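Local coordinates for NO-binding heme-dependent sensor protein (Shewanella oneidensis, PDB 4U9J), which probably binds heme and senses nitric oxide through it, here with manganese protoporphyrin IX in place of heme, at residues Ser114-Asn119 with Leu130-Pro135; Arg137-Ala142 with Cys164-Ala169. The protein carries 3 engineered substitutions. All coordinates share one frame; numbering follows the deposited sequence.

Interaction 1: Ser114-Asn119 with Leu130-Pro135; sequences SLPHIN and LRYSSP. With MNH (manganese protoporphyrin IX), chain C.
H117 and S133 pair through both backbone amides: H117 N reaches S133 O at 2.8 Å, and S133 N returns to H117 O at 3.0 Å. N119 and R131, the next hydrogen-bonded pair two residues on, repeat the exchange, with R131 N to N119 O at 2.8 Å. At the porphyrin end of the hairpin, side chains and one backbone amide hold the two propionates. Y132 OH donates to propionate O2A at 2.5 Å, with O2A at the ring edge and in its plane, while S134 OG takes O1A of the same carboxylate at 2.6 Å. S114 N meets the other propionate at O2D almost straight, 179° at the hydrogen. With chi1 at 167° the Y132 ring swings away from its own backbone N and crosses P116 at about a right angle, Y132 CE2 lying 3.4 Å from P116 CB. Replacing Y132 by a phenylalanine would probably leave O2A and the amide of L138, also bonded to the hydroxyl, each without this partner. Farther along the same face, I118 CG2 presses on L130 CD1 at a tight 3.5 Å. The whole is an antiparallel hairpin leading into the Tyr-x-Ser-x-Arg propionate-binding motif of H-NOX domains, completed by R136.

Interaction 2: Arg137-Ala142 with Cys164-Ala169; sequences RLCFCA and CMHTGA. With ZN (zinc ion), chain D; MNH (manganese protoporphyrin IX), chain C.
The sulfurs of C139 and C164, SG to SG, lie 3.9 Å apart, too far for a disulfide, and share one zinc ion, each SG at 2.4 Å from the metal. H161 and C172 complete this site of three cysteines and one histidine, which pins the start of helix 139-152 to the loop between strands 156-163 and 172-180. Different chi1 settings, 50° at C139 and 178° at C164, bring both sulfurs to the metal. H166 is not a ligand: its NE2 donates a hydrogen bond to R137 O at 3.0 Å, tilted somewhat out of the ring plane, while its CD2 edge faces C139 SG. R137 then folds back across this imidazole. Its chain bends at chi3, setting the guanidinium over ND1 of H166 with the two planes 38° apart, an oblique overlap rather than a flat stack. Beside it the methylenes of R137 cross the M165 side chain, and R137 CD lies 3.8 Å from M165 CB. F140 adds its ring edge, close to H166 CD2. On the helix side A142 CB packs against porphyrin methyl CMA, linking the zinc-bound turn to the cofactor. Back at the metal, C164 SG has a second grip: the backbone N of H166 donates to it at 3.3 Å.

Overall arrangement
After the helices of the N-terminal half, ending with helix 98-109, which carries the axial H103, the chain runs through 114-119 into strand 117-123, turns, and returns along strand 127-133; interaction 1 closes this hairpin loop. Then 137-142 opens interaction 2, which closes at 164-169 after helix 139-152 and strand 156-163. The two loops follow in series, neither nesting nor crossing, but their centres are about 10 Å apart. They meet through the probable hydrogen bond between Y132 OH and L138 N, and M165 CE packs on S134 O. Interaction 1 ties the hairpin to the propionates; interaction 2 ties the start of helix 139-152 to the loop joining strands 156-163 and 172-180.

Interaction 1: Ser114-Asn119 with Leu130-Pro135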
loop_
_atom_site.group_PDB
_atom_site.type_symbol
_atom_site.label_atom_id
_atom_site.label_comp_id
_atom_site.label_asym_id
_atom_site.label_seq_id
_atom_site.Cartn_x
_atom_site.Cartn_y
_atom_site.Cartn_z
ATOM N N SER A 114 12.085 -0.634 -5.176
ATOM C CA SER A 114 12.211 -1.600 -4.101
ATOM C C SER A 114 10.818 -2.115 -3.704
ATOM O O SER A 114 10.024 -1.476 -2.978
ATOM C CB SER A 114 12.940 -0.961 -2.923
ATOM O OG SER A 114 14.333 -0.856 -3.157
ATOM N N LEU A 115 10.538 -3.274 -4.257
ATOM C CA LEU A 115 9.208 -3.815 -4.295
ATOM C C LEU A 115 9.135 -5.127 -3.505
ATOM O O LEU A 115 10.132 -5.844 -3.421
ATOM C CB LEU A 115 8.798 -4.088 -5.737
ATOM C CG LEU A 115 8.542 -2.875 -6.639
ATOM C CD1 LEU A 115 8.459 -3.247 -8.107
ATOM C CD2 LEU A 115 7.305 -2.292 -6.185
ATOM N N PRO A 116 7.954 -5.461 -2.958
ATOM C CA PRO A 116 7.872 -6.762 -2.266
ATOM C C PRO A 116 7.829 -7.915 -3.255
ATOM O O PRO A 116 7.570 -7.731 -4.438
ATOM C CB PRO A 116 6.556 -6.673 -1.511
ATOM C CG PRO A 116 5.666 -5.912 -2.459
ATOM C CD PRO A 116 6.626 -4.839 -3.084
ATOM N N HIS A 117 8.026 -9.119 -2.754
ATOM C CA HIS A 117 7.678 -10.322 -3.482
ATOM C C HIS A 117 6.247 -10.801 -3.114
ATOM O O HIS A 117 5.935 -10.951 -1.964
ATOM C CB HIS A 117 8.698 -11.441 -3.221
ATOM C CG HIS A 117 8.469 -12.625 -4.097
ATOM N ND1 HIS A 117 9.047 -12.745 -5.340
ATOM C CD2 HIS A 117 7.625 -13.678 -3.973
ATOM C CE1 HIS A 117 8.635 -13.861 -5.910
ATOM N NE2 HIS A 117 7.762 -14.440 -5.106
ATOM N N ILE A 118 5.406 -11.030 -4.114
ATOM C CA ILE A 118 4.026 -11.372 -3.936
ATOM C C ILE A 118 3.638 -12.528 -4.833
ATOM O O ILE A 118 4.053 -12.627 -5.979
ATOM C CB ILE A 118 3.120 -10.145 -4.182
ATOM C CG1 ILE A 118 3.360 -9.166 -3.018
ATOM C CG2 ILE A 118 1.591 -10.542 -4.165
ATOM C CD1 ILE A 118 2.576 -7.915 -3.085
ATOM N N ASN A 119 2.904 -13.466 -4.276
ATOM C CA ASN A 119 2.271 -14.512 -5.042
ATOM C C ASN A 119 0.831 -14.744 -4.533
ATOM O O ASN A 119 0.611 -14.941 -3.337
ATOM C CB ASN A 119 3.082 -15.804 -4.997
ATOM C CG ASN A 119 2.504 -16.862 -5.887
ATOM O OD1 ASN A 119 1.693 -17.668 -5.457
ATOM N ND2 ASN A 119 2.836 -16.803 -7.164
ATOM N N LEU A 130 -2.828 -14.583 -0.535
ATOM C CA LEU A 130 -1.760 -13.734 -1.001
ATOM C C LEU A 130 -0.515 -13.830 -0.096
ATOM O O LEU A 130 -0.543 -13.436 1.054
ATOM C CB LEU A 130 -2.274 -12.302 -1.076
ATOM C CG LEU A 130 -1.411 -11.358 -1.927
ATOM C CD1 LEU A 130 -1.564 -11.734 -3.385
ATOM C CD2 LEU A 130 -1.820 -9.889 -1.828
ATOM N N ARG A 131 0.573 -14.390 -0.601
ATOM C CA ARG A 131 1.842 -14.492 0.112
ATOM C C ARG A 131 2.713 -13.275 -0.160
ATOM O O ARG A 131 3.001 -12.954 -1.309
ATOM C CB ARG A 131 2.571 -15.754 -0.296
ATOM C CG ARG A 131 3.773 -16.184 0.590
ATOM C CD ARG A 131 4.389 -17.486 0.046
ATOM N NE ARG A 131 5.465 -18.058 0.857
ATOM C CZ ARG A 131 6.684 -17.532 0.888
ATOM N NH1 ARG A 131 6.925 -16.406 0.229
ATOM N NH2 ARG A 131 7.630 -18.065 1.629
ATOM N N TYR A 132 3.139 -12.609 0.910
ATOM C CA TYR A 132 3.910 -11.370 0.856
ATOM C C TYR A 132 5.240 -11.602 1.549
ATOM O O TYR A 132 5.293 -12.198 2.625
ATOM C CB TYR A 132 3.151 -10.253 1.561
ATOM C CG TYR A 132 3.946 -9.008 1.842
ATOM C CD1 TYR A 132 4.710 -8.882 2.996
ATOM C CD2 TYR A 132 3.932 -7.941 0.973
ATOM C CE1 TYR A 132 5.445 -7.724 3.237
ATOM C CE2 TYR A 132 4.640 -6.773 1.244
ATOM C CZ TYR A 132 5.408 -6.675 2.347
ATOM O OH TYR A 132 6.130 -5.518 2.639
ATOM N N SER A 133 6.286 -11.041 0.979
ATOM C CA SER A 133 7.649 -11.180 1.463
ATOM C C SER A 133 8.397 -9.883 1.156
ATOM O O SER A 133 8.399 -9.470 0.023
ATOM C CB SER A 133 8.327 -12.328 0.757
ATOM O OG SER A 133 9.201 -12.803 1.665
ATOM N N SER A 134 9.032 -9.253 2.136
ATOM C CA SER A 134 9.834 -8.057 1.875
ATOM C C SER A 134 10.713 -7.737 3.070
ATOM O O SER A 134 10.249 -7.816 4.181
ATOM C CB SER A 134 8.956 -6.850 1.592
ATOM O OG SER A 134 9.693 -5.633 1.631
ATOM N N PRO A 135 11.965 -7.278 2.840
ATOM C CA PRO A 135 12.823 -6.937 3.989
ATOM C C PRO A 135 12.301 -5.653 4.679
ATOM O O PRO A 135 12.694 -5.305 5.768
ATOM C CB PRO A 135 14.203 -6.719 3.339
ATOM C CG PRO A 135 13.792 -6.185 1.917
ATOM C CD PRO A 135 12.628 -7.004 1.545
HETATM MN MN MNH C . 2.776 -1.783 -5.127
HETATM C CHA MNH C . 5.312 -0.606 -3.469
HETATM C CHB MNH C . 1.975 -3.704 -2.633
HETATM C CHC MNH C . -0.489 -1.863 -6.125
HETATM C CHD MNH C . 3.189 0.592 -7.395
HETATM N NA MNH C . 3.655 -2.162 -3.243
HETATM C C1A MNH C . 4.707 -1.517 -2.652
HETATM C C2A MNH C . 4.830 -1.943 -1.248
HETATM C C3A MNH C . 3.790 -2.769 -0.950
HETATM C C4A MNH C . 3.076 -2.915 -2.228
HETATM C CMA MNH C . 3.339 -3.466 0.323
HETATM C CAA MNH C . 5.913 -1.335 -0.327
HETATM C CBA MNH C . 7.290 -2.004 -0.375
HETATM C CGA MNH C . 7.540 -3.381 0.190
HETATM O O1A MNH C . 8.644 -3.951 0.026
HETATM O O2A MNH C . 6.527 -3.868 0.762
HETATM N NB MNH C . 0.998 -2.961 -4.670
HETATM C C1B MNH C . 0.806 -3.663 -3.441
HETATM C C2B MNH C . -0.499 -4.275 -3.246
HETATM C C3B MNH C . -1.062 -3.675 -4.346
HETATM C C4B MNH C . -0.252 -2.804 -5.144
HETATM C CMB MNH C . -0.880 -5.242 -2.105
HETATM C CAB MNH C . -2.477 -3.811 -4.737
HETATM C CBB MNH C . -3.730 -3.955 -4.015
HETATM N NC MNH C . 1.492 -0.747 -6.587
HETATM C C1C MNH C . 0.135 -0.927 -6.876
HETATM C C2C MNH C . -0.377 -0.067 -7.948
HETATM C C3C MNH C . 0.725 0.608 -8.263
HETATM C C4C MNH C . 1.858 0.208 -7.481
HETATM C CMC MNH C . -1.828 0.012 -8.474
HETATM C CAC MNH C . 0.841 1.645 -9.307
HETATM C CBC MNH C . 1.035 1.276 -10.670
HETATM N ND MNH C . 4.210 -0.358 -5.621
HETATM C C1D MNH C . 4.288 0.658 -6.548
HETATM C C2D MNH C . 5.444 1.592 -6.353
HETATM C C3D MNH C . 5.993 1.169 -5.174
HETATM C C4D MNH C . 5.226 0.060 -4.693
HETATM C CMD MNH C . 5.761 2.699 -7.298
HETATM C CAD MNH C . 7.201 1.735 -4.451
HETATM C CBD MNH C . 8.521 1.170 -4.932
HETATM C CGD MNH C . 9.708 1.874 -4.262
HETATM O O1D MNH C . 9.468 2.716 -3.373
HETATM O O2D MNH C . 10.931 1.678 -4.605
#

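Interaction 2: Arg137-Ala142 with Cys164-Ala169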
loop_
_atom_site.group_PDB
_atom_site.type_symbol
_atom_site.label_atom_id
_atom_site.label_comp_id
_atom_site.label_asym_id
_atom_site.label_seq_id
_atom_site.Cartn_x
_atom_site.Cartn_y
_atom_site.Cartn_z
ATOM N N ARG A 137 9.082 -5.308 5.476
ATOM C CA ARG A 137 7.998 -5.757 6.391
ATOM C C ARG A 137 6.802 -4.792 6.428
ATOM O O ARG A 137 6.265 -4.450 7.490
ATOM C CB ARG A 137 8.581 -5.984 7.790
ATOM C CG ARG A 137 9.695 -7.020 7.727
ATOM C CD ARG A 137 9.929 -7.764 9.051
ATOM N NE ARG A 137 10.272 -6.814 10.095
ATOM C CZ ARG A 137 10.582 -7.167 11.325
ATOM N NH1 ARG A 137 10.617 -8.443 11.635
ATOM N NH2 ARG A 137 10.885 -6.249 12.237
ATOM N N LEU A 138 6.363 -4.397 5.243
ATOM C CA LEU A 138 5.248 -3.445 5.102
ATOM C C LEU A 138 3.916 -4.179 4.788
ATOM O O LEU A 138 3.117 -3.712 3.972
ATOM C CB LEU A 138 5.591 -2.421 4.004
ATOM C CG LEU A 138 6.559 -1.331 4.478
ATOM C CD1 LEU A 138 7.120 -0.467 3.290
ATOM C CD2 LEU A 138 5.806 -0.410 5.486
ATOM N N CYS A 139 3.709 -5.353 5.403
ATOM C CA CYS A 139 2.508 -6.165 5.147
ATOM C C CYS A 139 1.241 -5.410 5.530
ATOM O O CYS A 139 0.202 -5.679 4.980
ATOM C CB CYS A 139 2.538 -7.488 5.927
ATOM S SG CYS A 139 2.914 -7.209 7.724
ATOM N N PHE A 140 1.325 -4.487 6.475
ATOM C CA PHE A 140 0.158 -3.734 6.836
ATOM C C PHE A 140 -0.131 -2.646 5.812
ATOM O O PHE A 140 -1.290 -2.271 5.625
ATOM C CB PHE A 140 0.287 -3.158 8.240
ATOM C CG PHE A 140 0.148 -4.225 9.315
ATOM C CD1 PHE A 140 -1.112 -4.618 9.746
ATOM C CD2 PHE A 140 1.251 -4.873 9.842
ATOM C CE1 PHE A 140 -1.274 -5.631 10.736
ATOM C CE2 PHE A 140 1.085 -5.883 10.821
ATOM C CZ PHE A 140 -0.181 -6.255 11.254
ATOM N N CYS A 141 0.910 -2.138 5.162
ATOM C CA CYS A 141 0.712 -1.282 4.009
ATOM C C CYS A 141 0.020 -2.087 2.937
ATOM O O CYS A 141 -0.855 -1.595 2.317
ATOM C CB CYS A 141 2.035 -0.702 3.461
ATOM S SG CYS A 141 1.753 0.572 2.231
ATOM N N ALA A 142 0.400 -3.357 2.769
ATOM C CA ALA A 142 -0.259 -4.206 1.782
ATOM C C ALA A 142 -1.711 -4.464 2.092
ATOM O O ALA A 142 -2.509 -4.455 1.152
ATOM C CB ALA A 142 0.452 -5.533 1.652
ATOM N N CYS A 164 2.952 -14.023 9.862
ATOM C CA CYS A 164 3.427 -12.645 9.689
ATOM C C CYS A 164 4.901 -12.574 10.026
ATOM O O CYS A 164 5.411 -13.259 10.944
ATOM C CB CYS A 164 2.589 -11.681 10.547
ATOM S SG CYS A 164 3.126 -9.979 10.442
ATOM N N MET A 165 5.596 -11.744 9.263
ATOM C CA MET A 165 7.004 -11.567 9.475
ATOM C C MET A 165 7.249 -10.929 10.859
ATOM O O MET A 165 8.294 -11.085 11.445
ATOM C CB MET A 165 7.597 -10.696 8.350
ATOM C CG MET A 165 7.466 -11.300 6.917
ATOM S SD MET A 165 8.299 -10.292 5.628
ATOM C CE MET A 165 10.004 -10.721 5.961
ATOM N N HIS A 166 6.294 -10.141 11.334
ATOM C CA HIS A 166 6.438 -9.471 12.610
ATOM C C HIS A 166 6.297 -10.464 13.781
ATOM O O HIS A 166 6.662 -10.112 14.875
ATOM C CB HIS A 166 5.450 -8.308 12.735
ATOM C CG HIS A 166 5.775 -7.153 11.817
ATOM N ND1 HIS A 166 6.777 -6.235 12.084
ATOM C CD2 HIS A 166 5.255 -6.800 10.616
ATOM C CE1 HIS A 166 6.840 -5.368 11.095
ATOM N NE2 HIS A 166 5.921 -5.684 10.203
ATOM N N THR A 167 5.772 -11.667 13.505
ATOM C CA THR A 167 5.602 -12.744 14.545
ATOM C C THR A 167 6.547 -13.862 14.209
ATOM O O THR A 167 6.384 -14.960 14.657
ATOM C CB THR A 167 4.184 -13.287 14.679
ATOM O OG1 THR A 167 3.716 -13.860 13.449
ATOM C CG2 THR A 167 3.262 -12.218 15.103
ATOM N N GLY A 168 7.554 -13.530 13.408
ATOM C CA GLY A 168 8.712 -14.389 13.234
ATOM C C GLY A 168 8.857 -15.208 11.976
ATOM O O GLY A 168 9.868 -15.854 11.817
ATOM N N ALA A 169 7.850 -15.226 11.111
ATOM C CA ALA A 169 7.910 -15.971 9.831
ATOM C C ALA A 169 8.790 -15.196 8.833
ATOM O O ALA A 169 9.131 -14.038 9.071
ATOM C CB ALA A 169 6.490 -16.206 9.309
HETATM ZN ZN ZN D . 2.511 -9.493 8.196
HETATM MN MN MNH C . 2.776 -1.783 -5.127
HETATM C CHA MNH C . 5.312 -0.606 -3.469
HETATM C CHB MNH C . 1.975 -3.704 -2.633
HETATM C CHC MNH C . -0.489 -1.863 -6.125
HETATM C CHD MNH C . 3.189 0.592 -7.395
HETATM N NA MNH C . 3.655 -2.162 -3.243
HETATM C C1A MNH C . 4.707 -1.517 -2.652
HETATM C C2A MNH C . 4.830 -1.943 -1.248
HETATM C C3A MNH C . 3.790 -2.769 -0.950
HETATM C C4A MNH C . 3.076 -2.915 -2.228
HETATM C CMA MNH C . 3.339 -3.466 0.323
HETATM C CAA MNH C . 5.913 -1.335 -0.327
HETATM C CBA MNH C . 7.290 -2.004 -0.375
HETATM C CGA MNH C . 7.540 -3.381 0.190
HETATM O O1A MNH C . 8.644 -3.951 0.026
HETATM O O2A MNH C . 6.527 -3.868 0.762
HETATM N NB MNH C . 0.998 -2.961 -4.670
HETATM C C1B MNH C . 0.806 -3.663 -3.441
HETATM C C2B MNH C . -0.499 -4.275 -3.246
HETATM C C3B MNH C . -1.062 -3.675 -4.346
HETATM C C4B MNH C . -0.252 -2.804 -5.144
HETATM C CMB MNH C . -0.880 -5.242 -2.105
HETATM C CAB MNH C . -2.477 -3.811 -4.737
HETATM C CBB MNH C . -3.730 -3.955 -4.015
HETATM N NC MNH C . 1.492 -0.747 -6.587
HETATM C C1C MNH C . 0.135 -0.927 -6.876
HETATM C C2C MNH C . -0.377 -0.067 -7.948
HETATM C C3C MNH C . 0.725 0.608 -8.263
HETATM C C4C MNH C . 1.858 0.208 -7.481
HETATM C CMC MNH C . -1.828 0.012 -8.474
HETATM C CAC MNH C . 0.841 1.645 -9.307
HETATM C CBC MNH C . 1.035 1.276 -10.670
HETATM N ND MNH C . 4.210 -0.358 -5.621
HETATM C C1D MNH C . 4.288 0.658 -6.548
HETATM C C2D MNH C . 5.444 1.592 -6.353
HETATM C C3D MNH C . 5.993 1.169 -5.174
HETATM C C4D MNH C . 5.226 0.060 -4.693
HETATM C CMD MNH C . 5.761 2.699 -7.298
HETATM C CAD MNH C . 7.201 1.735 -4.451
HETATM C CBD MNH C . 8.521 1.170 -4.932
HETATM C CGD MNH C . 9.708 1.874 -4.262
HETATM O O1D MNH C . 9.468 2.716 -3.373
HETATM O O2D MNH C . 10.931 1.678 -4.605
#